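Local coordinates for maltose-binding protein MalE1 (Thermotoga maritima, PDB 6DTU) that probably binds maltose and longer malto-oligosaccharides for uptake into the cell, and here holds maltotetraose in its cleft, at residues 209-212 with 213-216; 113-117 with 118-122; 127-130 with 131-135. All coordinates share one frame; numbering follows the deposited sequence.

Contact 1 (209-212 with 213-216); sequences DNYQ and IMDS. With GLC (alpha-D-glucopyranose), chain C.
Tyr211 offers one face of its ring to a bound sugar while Met214 and Asp215, one helical turn further on, brace it obliquely. The sugar's O6 sits over the centre of the ring, 3.6 Å from Tyr211 CE2. Met214 folds back at its last torsion, which brings its CE to 3.4 Å from Tyr211 CD1. The ring stands out from the helix with CG opposite the backbone N (chi1 -174°), and Asp215 leans beside it, the ring and carboxylate planes turned 41° apart. A water in the ring plane joins the two polar ends: it is 2.6 Å from Tyr211 OH and donates to Asp215 OD2 at 2.7 Å. Asn228 gives the phenol a second partner, and Tyr236 does the same for the other carboxylate oxygen, so this part of the wall is tied into a polar network. Replacing Tyr211 with an alanine would probably leave the water and Asn228 without their hydroxyl partner, and Met214 CE and the sugar's O6 without the ring beside them. The first turn of the helix lies behind the ring. Asn210 OD1 accepts from Ile213 N at 2.9 Å in an almost straight bond (172°), satisfying an amide of the first turn, while the Asn210 carbonyl takes Met214 N. Gln212 O is held by two donors from opposite faces of its plane, Ser216 N at 2.9 Å and Ser216 OG at 2.7 Å. Before the helix, Asp209 pairs with Arg146 and its OD1 lies near Ile213 CG2. The whole is an asparagine N-cap that starts helix 211-219 and sets a tyrosine, its face meeting O6, into the wall of a glycan pocket; an aromatic side chain facing the sugar is common in carbohydrate-binding proteins.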
loop_
_atom_site.group_PDB
_atom_site.type_symbol
_atom_site.label_atom_id
_atom_site.label_comp_id
_atom_site.label_asym_id
_atom_site.label_seq_id
_atom_site.Cartn_x
_atom_site.Cartn_y
_atom_site.Cartn_z
ATOM N N ASP A 209 8.221 3.918 16.800
ATOM C CA ASP A 209 8.499 3.861 15.366
ATOM C C ASP A 209 7.202 3.910 14.561
ATOM O O ASP A 209 6.245 3.192 14.867
ATOM C CB ASP A 209 9.264 2.583 15.008
ATOM C CG ASP A 209 10.723 2.625 15.415
ATOM O OD1 ASP A 209 11.259 3.731 15.654
ATOM O OD2 ASP A 209 11.342 1.540 15.445
ATOM N N ASN A 210 7.159 4.796 13.568
ATOM C CA ASN A 210 5.993 4.934 12.698
ATOM C C ASN A 210 6.461 5.160 11.260
ATOM O O ASN A 210 7.660 5.115 10.946
ATOM C CB ASN A 210 5.018 6.027 13.169
ATOM C CG ASN A 210 5.629 7.412 13.164
ATOM O OD1 ASN A 210 6.659 7.650 12.540
ATOM N ND2 ASN A 210 4.940 8.364 13.791
ATOM N N TYR A 211 5.505 5.424 10.371
ATOM C CA TYR A 211 5.866 5.590 8.969
ATOM C C TYR A 211 6.803 6.778 8.773
ATOM O O TYR A 211 7.816 6.678 8.070
ATOM C CB TYR A 211 4.607 5.710 8.090
ATOM C CG TYR A 211 5.019 5.734 6.633
ATOM C CD1 TYR A 211 5.232 4.551 5.933
ATOM C CD2 TYR A 211 5.300 6.924 5.993
ATOM C CE1 TYR A 211 5.681 4.555 4.609
ATOM C CE2 TYR A 211 5.786 6.936 4.688
ATOM C CZ TYR A 211 5.975 5.743 4.018
ATOM O OH TYR A 211 6.442 5.768 2.736
ATOM N N GLN A 212 6.445 7.933 9.332
ATOM C CA GLN A 212 7.234 9.144 9.124
ATOM C C GLN A 212 8.670 8.981 9.613
ATOM O O GLN A 212 9.610 9.425 8.944
ATOM C CB GLN A 212 6.538 10.329 9.788
ATOM C CG GLN A 212 7.043 11.714 9.416
ATOM C CD GLN A 212 8.325 12.050 10.123
ATOM O OE1 GLN A 212 8.526 11.698 11.290
ATOM N NE2 GLN A 212 9.207 12.738 9.420
ATOM N N ILE A 213 8.862 8.366 10.787
ATOM C CA ILE A 213 10.218 8.142 11.286
ATOM C C ILE A 213 10.984 7.226 10.335
ATOM O O ILE A 213 12.130 7.499 9.971
ATOM C CB ILE A 213 10.193 7.584 12.722
ATOM C CG1 ILE A 213 9.710 8.665 13.709
ATOM C CG2 ILE A 213 11.576 7.020 13.091
ATOM C CD1 ILE A 213 9.254 8.119 15.078
ATOM N N MET A 214 10.353 6.131 9.904
ATOM C CA MET A 214 11.033 5.214 8.996
ATOM C C MET A 214 11.428 5.913 7.702
ATOM O O MET A 214 12.584 5.835 7.252
ATOM C CB MET A 214 10.098 4.049 8.676
ATOM C CG MET A 214 10.594 3.262 7.463
ATOM S SD MET A 214 9.580 1.865 6.990
ATOM C CE MET A 214 7.996 2.659 6.616
ATOM N N ASP A 215 10.470 6.596 7.088
ATOM C CA ASP A 215 10.670 7.190 5.779
ATOM C C ASP A 215 11.707 8.307 5.839
ATOM O O ASP A 215 12.630 8.350 5.016
ATOM C CB ASP A 215 9.313 7.731 5.329
ATOM C CG ASP A 215 9.243 8.031 3.837
ATOM O OD1 ASP A 215 9.817 7.284 3.030
ATOM O OD2 ASP A 215 8.557 8.994 3.478
ATOM N N SER A 216 11.568 9.212 6.812
ATOM C CA SER A 216 12.466 10.354 6.924
ATOM C C SER A 216 13.886 9.938 7.295
ATOM O O SER A 216 14.847 10.437 6.719
ATOM C CB SER A 216 11.926 11.383 7.914
ATOM O OG SER A 216 11.856 10.855 9.212
HETATM C C1 GLC C . 1.970 7.533 -0.026
HETATM C C2 GLC C . 1.633 6.500 -1.026
HETATM C C3 GLC C . 0.710 5.487 -0.486
HETATM C C4 GLC C . 1.269 4.844 0.735
HETATM C C5 GLC C . 1.518 5.910 1.835
HETATM C C6 GLC C . 2.224 5.430 2.944
HETATM O O1 GLC C . 0.835 8.273 0.294
HETATM O O2 GLC C . 1.032 7.192 -2.168
HETATM O O3 GLC C . 0.503 4.493 -1.555
HETATM O O4 GLC C . 0.331 3.858 1.245
HETATM O O5 GLC C . 2.474 6.928 1.192
HETATM O O6 GLC C . 2.263 6.456 3.941
HETATM O O HOH W 1 6.841 8.094 1.594
#

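Contact 2 (113-117 with 118-122)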
loop_
_atom_site.group_PDB
_atom_site.type_symbol
_atom_site.label_atom_id
_atom_site.label_comp_id
_atom_site.label_asym_id
_atom_site.label_seq_id
_atom_site.Cartn_x
_atom_site.Cartn_y
_atom_site.Cartn_z
ATOM N N LEU A 113 12.243 -5.259 1.736
ATOM C CA LEU A 113 13.384 -4.693 2.437
ATOM C C LEU A 113 14.055 -3.688 1.515
ATOM O O LEU A 113 14.466 -4.027 0.402
ATOM C CB LEU A 113 14.379 -5.773 2.838
ATOM C CG LEU A 113 15.588 -5.335 3.645
ATOM C CD1 LEU A 113 15.181 -5.046 5.069
ATOM C CD2 LEU A 113 16.610 -6.472 3.590
ATOM N N ILE A 114 14.113 -2.435 1.953
ATOM C CA ILE A 114 14.867 -1.392 1.278
ATOM C C ILE A 114 16.069 -1.101 2.157
ATOM O O ILE A 114 15.922 -0.887 3.364
ATOM C CB ILE A 114 14.025 -0.122 1.085
ATOM C CG1 ILE A 114 12.757 -0.458 0.311
ATOM C CG2 ILE A 114 14.841 0.941 0.325
ATOM C CD1 ILE A 114 11.825 0.705 0.234
ATOM N N TYR A 115 17.260 -1.149 1.581
ATOM C CA TYR A 115 18.453 -1.038 2.404
ATOM C C TYR A 115 19.454 -0.054 1.811
ATOM O O TYR A 115 19.542 0.117 0.593
ATOM C CB TYR A 115 19.089 -2.424 2.657
ATOM C CG TYR A 115 19.528 -3.124 1.376
ATOM C CD1 TYR A 115 20.861 -3.095 0.976
ATOM C CD2 TYR A 115 18.604 -3.776 0.551
ATOM C CE1 TYR A 115 21.271 -3.715 -0.197
ATOM C CE2 TYR A 115 19.005 -4.414 -0.625
ATOM C CZ TYR A 115 20.350 -4.377 -0.991
ATOM O OH TYR A 115 20.778 -4.987 -2.161
ATOM N N ASN A 116 20.173 0.641 2.694
ATOM C CA ASN A 116 21.188 1.619 2.304
ATOM C C ASN A 116 22.531 0.904 2.152
ATOM O O ASN A 116 23.096 0.417 3.138
ATOM C CB ASN A 116 21.266 2.722 3.360
ATOM C CG ASN A 116 22.203 3.858 2.974
ATOM O OD1 ASN A 116 23.181 3.662 2.263
ATOM N ND2 ASN A 116 21.896 5.055 3.455
ATOM N N LYS A 117 23.056 0.874 0.922
ATOM C CA LYS A 117 24.254 0.090 0.639
ATOM C C LYS A 117 25.496 0.657 1.308
ATOM O O LYS A 117 26.498 -0.058 1.431
ATOM C CB LYS A 117 24.472 -0.037 -0.868
ATOM C CG LYS A 117 23.420 -0.894 -1.576
ATOM C CD LYS A 117 23.618 -0.889 -3.087
ATOM C CE LYS A 117 22.553 -1.726 -3.793
ATOM N NZ LYS A 117 22.662 -1.617 -5.284
ATOM N N ASP A 118 25.463 1.917 1.743
ATOM C CA ASP A 118 26.599 2.446 2.483
ATOM C C ASP A 118 26.779 1.712 3.798
ATOM O O ASP A 118 27.909 1.529 4.266
ATOM C CB ASP A 118 26.396 3.929 2.773
ATOM C CG ASP A 118 26.624 4.799 1.563
ATOM O OD1 ASP A 118 27.262 4.324 0.614
ATOM O OD2 ASP A 118 26.149 5.947 1.568
ATOM N N TYR A 119 25.679 1.283 4.413
ATOM C CA TYR A 119 25.731 0.590 5.689
ATOM C C TYR A 119 25.596 -0.914 5.544
ATOM O O TYR A 119 26.148 -1.655 6.360
ATOM C CB TYR A 119 24.602 1.090 6.591
ATOM C CG TYR A 119 24.660 2.559 6.892
ATOM C CD1 TYR A 119 25.635 3.078 7.737
ATOM C CD2 TYR A 119 23.734 3.432 6.342
ATOM C CE1 TYR A 119 25.687 4.436 8.011
ATOM C CE2 TYR A 119 23.780 4.787 6.606
ATOM C CZ TYR A 119 24.755 5.284 7.442
ATOM O OH TYR A 119 24.787 6.637 7.697
ATOM N N VAL A 120 24.862 -1.368 4.530
ATOM C CA VAL A 120 24.561 -2.777 4.285
ATOM C C VAL A 120 24.848 -3.058 2.815
ATOM O O VAL A 120 23.934 -3.025 1.976
ATOM C CB VAL A 120 23.099 -3.082 4.636
ATOM C CG1 VAL A 120 22.751 -4.519 4.301
ATOM C CG2 VAL A 120 22.848 -2.800 6.087
ATOM N N PRO A 121 26.099 -3.340 2.455
ATOM C CA PRO A 121 26.405 -3.588 1.036
ATOM C C PRO A 121 25.608 -4.732 0.438
ATOM O O PRO A 121 25.223 -4.667 -0.737
ATOM C CB PRO A 121 27.917 -3.858 1.057
ATOM C CG PRO A 121 28.390 -3.103 2.275
ATOM C CD PRO A 121 27.308 -3.280 3.290
ATOM N N GLU A 122 25.346 -5.778 1.224
ATOM C CA GLU A 122 24.591 -6.940 0.775
ATOM C C GLU A 122 23.483 -7.231 1.780
ATOM O O GLU A 122 23.737 -7.255 2.992
ATOM C CB GLU A 122 25.504 -8.151 0.587
ATOM C CG GLU A 122 26.614 -7.862 -0.409
ATOM C CD GLU A 122 27.419 -9.075 -0.765
ATOM O OE1 GLU A 122 27.156 -10.152 -0.188
ATOM O OE2 GLU A 122 28.315 -8.943 -1.622
HETATM O O HOH W 2 23.571 5.828 0.360
HETATM O O HOH W 3 24.033 7.116 3.377
#
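The carbonyl oxygen of Asn116 is gripped by two backbone amides at once. Val120 N reaches Asn116 O at 2.9 Å in the carbonyl plane, whereas Tyr119 N approaches the same Asn116 O at 3.0 Å from 46° out of that plane. One residue thereby closes both a type I beta turn through Lys117 and Asp118 and the wider turn that ends at Val120. Its side chain repeats the theme. The first torsion, -174°, carries the Asn116 amide away from its own N and over the turn, where OD1 accepts Asp118 N at 2.9 Å, which makes an Asx turn. Two waters extend this grip to the carboxylate of Asp118: one donates to Asn116 OD1 at 2.9 Å and to Asp118 OD2 at 2.8 Å, while the other accepts from Asn116 ND2 and donates to the same Asp118 OD2. The amide and the carboxylate are thus bridged without touching through their polar ends. The amide also meets Tyr119, ND2 coming to the edge of the ring at 3.7 Å from Tyr119 CE2, the two planes 71° apart. That ring is itself fixed by Gly221, whose carbonyl pairs with the phenol, and by an edge-to-face contact with Phe141. Further along, Lys117 CA makes a nearly straight C-H...O contact with Val120 O at 3.4 Å. Tyr115 CD1 lies 3.2 Å from Val120 O, which sits at the ring's edge, and Val120 CG1 touches Tyr115 CD1 from well off the ring plane. The chemistry implies that a single asparagine, using its backbone oxygen and both amide atoms, probably helps to fix the turn that follows strand 112-116, with water completing the side nearest Asp118.

Contact 3 (127-130 with 131-135); sequences MDEL and IEIAK
Ile131 N donates to Met127 O at 2.8 Å, the first of four consecutive i to i+4 backbone bonds, each spanning one turn. The next links Glu132 N to Asp128 O and is longer, at 3.2 Å. Ile133 N to Glu129 O and Ala134 N to Leu130 O follow, each 2.9 Å. Two acidic side chains, Asp128 and Glu129, find partners outside this turn: Asp128 pairs with Arg198, and Glu129 OE1 accepts from Lys125 N, just ahead of the helix. The backbone N of Glu129 is in turn bonded to Thr126 OG1. The packing outward from this frame is made by branched carbons lying against carbonyl oxygens. In Ile131, CG1 sits beside its own backbone N (chi1 -70°), which lays the longer branch back along the helix, with CG1 at 3.2 Å from Met127 O. Ile133 has the same disposition, and its CG1 comes to 3.3 Å from Glu129 O. Its CD1 then runs alongside the glutamate chain, 3.9 Å from Glu129 CG, the two side chains pointing the same way; the aliphatic part of the acid thus becomes a partner for an isoleucine even as its carboxylate is held at the helix start. Ala134 adds only a methyl, whose CB lies 3.4 Å from Leu130 O. The apolar side chains divide between two neighbours. Ile131 and Met127 lean on Leu199 of helix 187-201, with the Asp128–Arg198 pair tying the same two helices together. Leu130, Ile133 and Ala134 instead face the sheet, meeting Met225 of strand 223-228, with Leu130 and Ala134 also on Phe148 of strand 146-149, so that helix 127-140 packs on the sheet and also against helix 187-201.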
loop_
_atom_site.group_PDB
_atom_site.type_symbol
_atom_site.label_atom_id
_atom_site.label_comp_id
_atom_site.label_asym_id
_atom_site.label_seq_id
_atom_site.Cartn_x
_atom_site.Cartn_y
_atom_site.Cartn_z
ATOM N N MET A 127 15.871 -13.130 9.025
ATOM C CA MET A 127 15.585 -12.159 10.076
ATOM C C MET A 127 16.620 -12.243 11.190
ATOM O O MET A 127 16.975 -11.223 11.786
ATOM C CB MET A 127 14.159 -12.351 10.604
ATOM C CG MET A 127 13.035 -11.825 9.669
ATOM S SD MET A 127 13.112 -10.042 9.301
ATOM C CE MET A 127 12.953 -9.292 10.932
ATOM N N ASP A 128 17.133 -13.441 11.466
ATOM C CA ASP A 128 18.218 -13.570 12.436
ATOM C C ASP A 128 19.440 -12.776 11.998
ATOM O O ASP A 128 20.079 -12.099 12.814
ATOM C CB ASP A 128 18.583 -15.039 12.664
ATOM C CG ASP A 128 17.566 -15.771 13.533
ATOM O OD1 ASP A 128 16.922 -15.121 14.376
ATOM O OD2 ASP A 128 17.454 -17.006 13.426
ATOM N N GLU A 129 19.769 -12.835 10.705
ATOM C CA GLU A 129 20.870 -12.037 10.177
ATOM C C GLU A 129 20.531 -10.552 10.204
ATOM O O GLU A 129 21.377 -9.722 10.560
ATOM C CB GLU A 129 21.164 -12.496 8.750
ATOM C CG GLU A 129 22.482 -12.043 8.158
ATOM C CD GLU A 129 22.540 -12.273 6.655
ATOM O OE1 GLU A 129 21.755 -13.110 6.154
ATOM O OE2 GLU A 129 23.366 -11.620 5.978
ATOM N N LEU A 130 19.289 -10.197 9.862
ATOM C CA LEU A 130 18.899 -8.794 9.913
ATOM C C LEU A 130 19.016 -8.249 11.330
ATOM O O LEU A 130 19.524 -7.140 11.536
ATOM C CB LEU A 130 17.492 -8.598 9.326
ATOM C CG LEU A 130 16.880 -7.186 9.350
ATOM C CD1 LEU A 130 15.925 -6.993 8.189
ATOM C CD2 LEU A 130 16.138 -6.880 10.658
ATOM N N ILE A 131 18.602 -9.036 12.327
ATOM C CA ILE A 131 18.683 -8.589 13.715
ATOM C C ILE A 131 20.128 -8.324 14.126
ATOM O O ILE A 131 20.425 -7.312 14.767
ATOM C CB ILE A 131 17.988 -9.590 14.654
ATOM C CG1 ILE A 131 16.478 -9.535 14.432
ATOM C CG2 ILE A 131 18.344 -9.292 16.100
ATOM C CD1 ILE A 131 15.727 -10.702 15.044
ATOM N N GLU A 132 21.044 -9.225 13.758
ATOM C CA GLU A 132 22.455 -9.050 14.103
ATOM C C GLU A 132 23.031 -7.810 13.427
ATOM O O GLU A 132 23.718 -7.000 14.060
ATOM C CB GLU A 132 23.237 -10.289 13.678
ATOM C CG GLU A 132 24.754 -10.156 13.789
ATOM C CD GLU A 132 25.417 -11.488 14.106
ATOM O OE1 GLU A 132 25.285 -12.420 13.291
ATOM O OE2 GLU A 132 26.027 -11.620 15.190
ATOM N N ILE A 133 22.755 -7.648 12.135
ATOM C CA ILE A 133 23.274 -6.498 11.395
ATOM C C ILE A 133 22.743 -5.195 11.977
ATOM O O ILE A 133 23.479 -4.213 12.109
ATOM C CB ILE A 133 22.955 -6.645 9.895
ATOM C CG1 ILE A 133 23.743 -7.815 9.319
ATOM C CG2 ILE A 133 23.296 -5.389 9.121
ATOM C CD1 ILE A 133 23.291 -8.207 7.938
ATOM N N ALA A 134 21.454 -5.155 12.310
ATOM C CA ALA A 134 20.873 -3.947 12.887
ATOM C C ALA A 134 21.492 -3.625 14.239
ATOM O O ALA A 134 21.784 -2.460 14.534
ATOM C CB ALA A 134 19.366 -4.112 13.015
ATOM N N LYS A 135 21.671 -4.641 15.087
ATOM C CA LYS A 135 22.324 -4.418 16.374
ATOM C C LYS A 135 23.728 -3.864 16.178
ATOM O O LYS A 135 24.142 -2.931 16.877
ATOM C CB LYS A 135 22.410 -5.726 17.155
ATOM C CG LYS A 135 21.115 -6.223 17.734
ATOM C CD LYS A 135 21.299 -7.558 18.467
ATOM C CE LYS A 135 20.002 -8.026 19.110
ATOM N NZ LYS A 135 20.158 -9.391 19.697
#

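Along the chain the three contacts come in series: contact 2 first, then contact 3, and contact 1 much later. Each closes only a local turn, and none nests within or crosses another. Contact 2 ends strand 112-116 and turns the chain toward helix 127-140, whose opening turns form contact 3. These two meet directly, Leu113 on Leu130 and Val120 on Ile133. Contact 1 begins helix 211-219, which packs against the other face of the same four-stranded sheet, where Phe218 meets Ile114 and Asn116. The centres of contacts 1 and 3 are about 19 Å apart, with strands of the sheet between their helices.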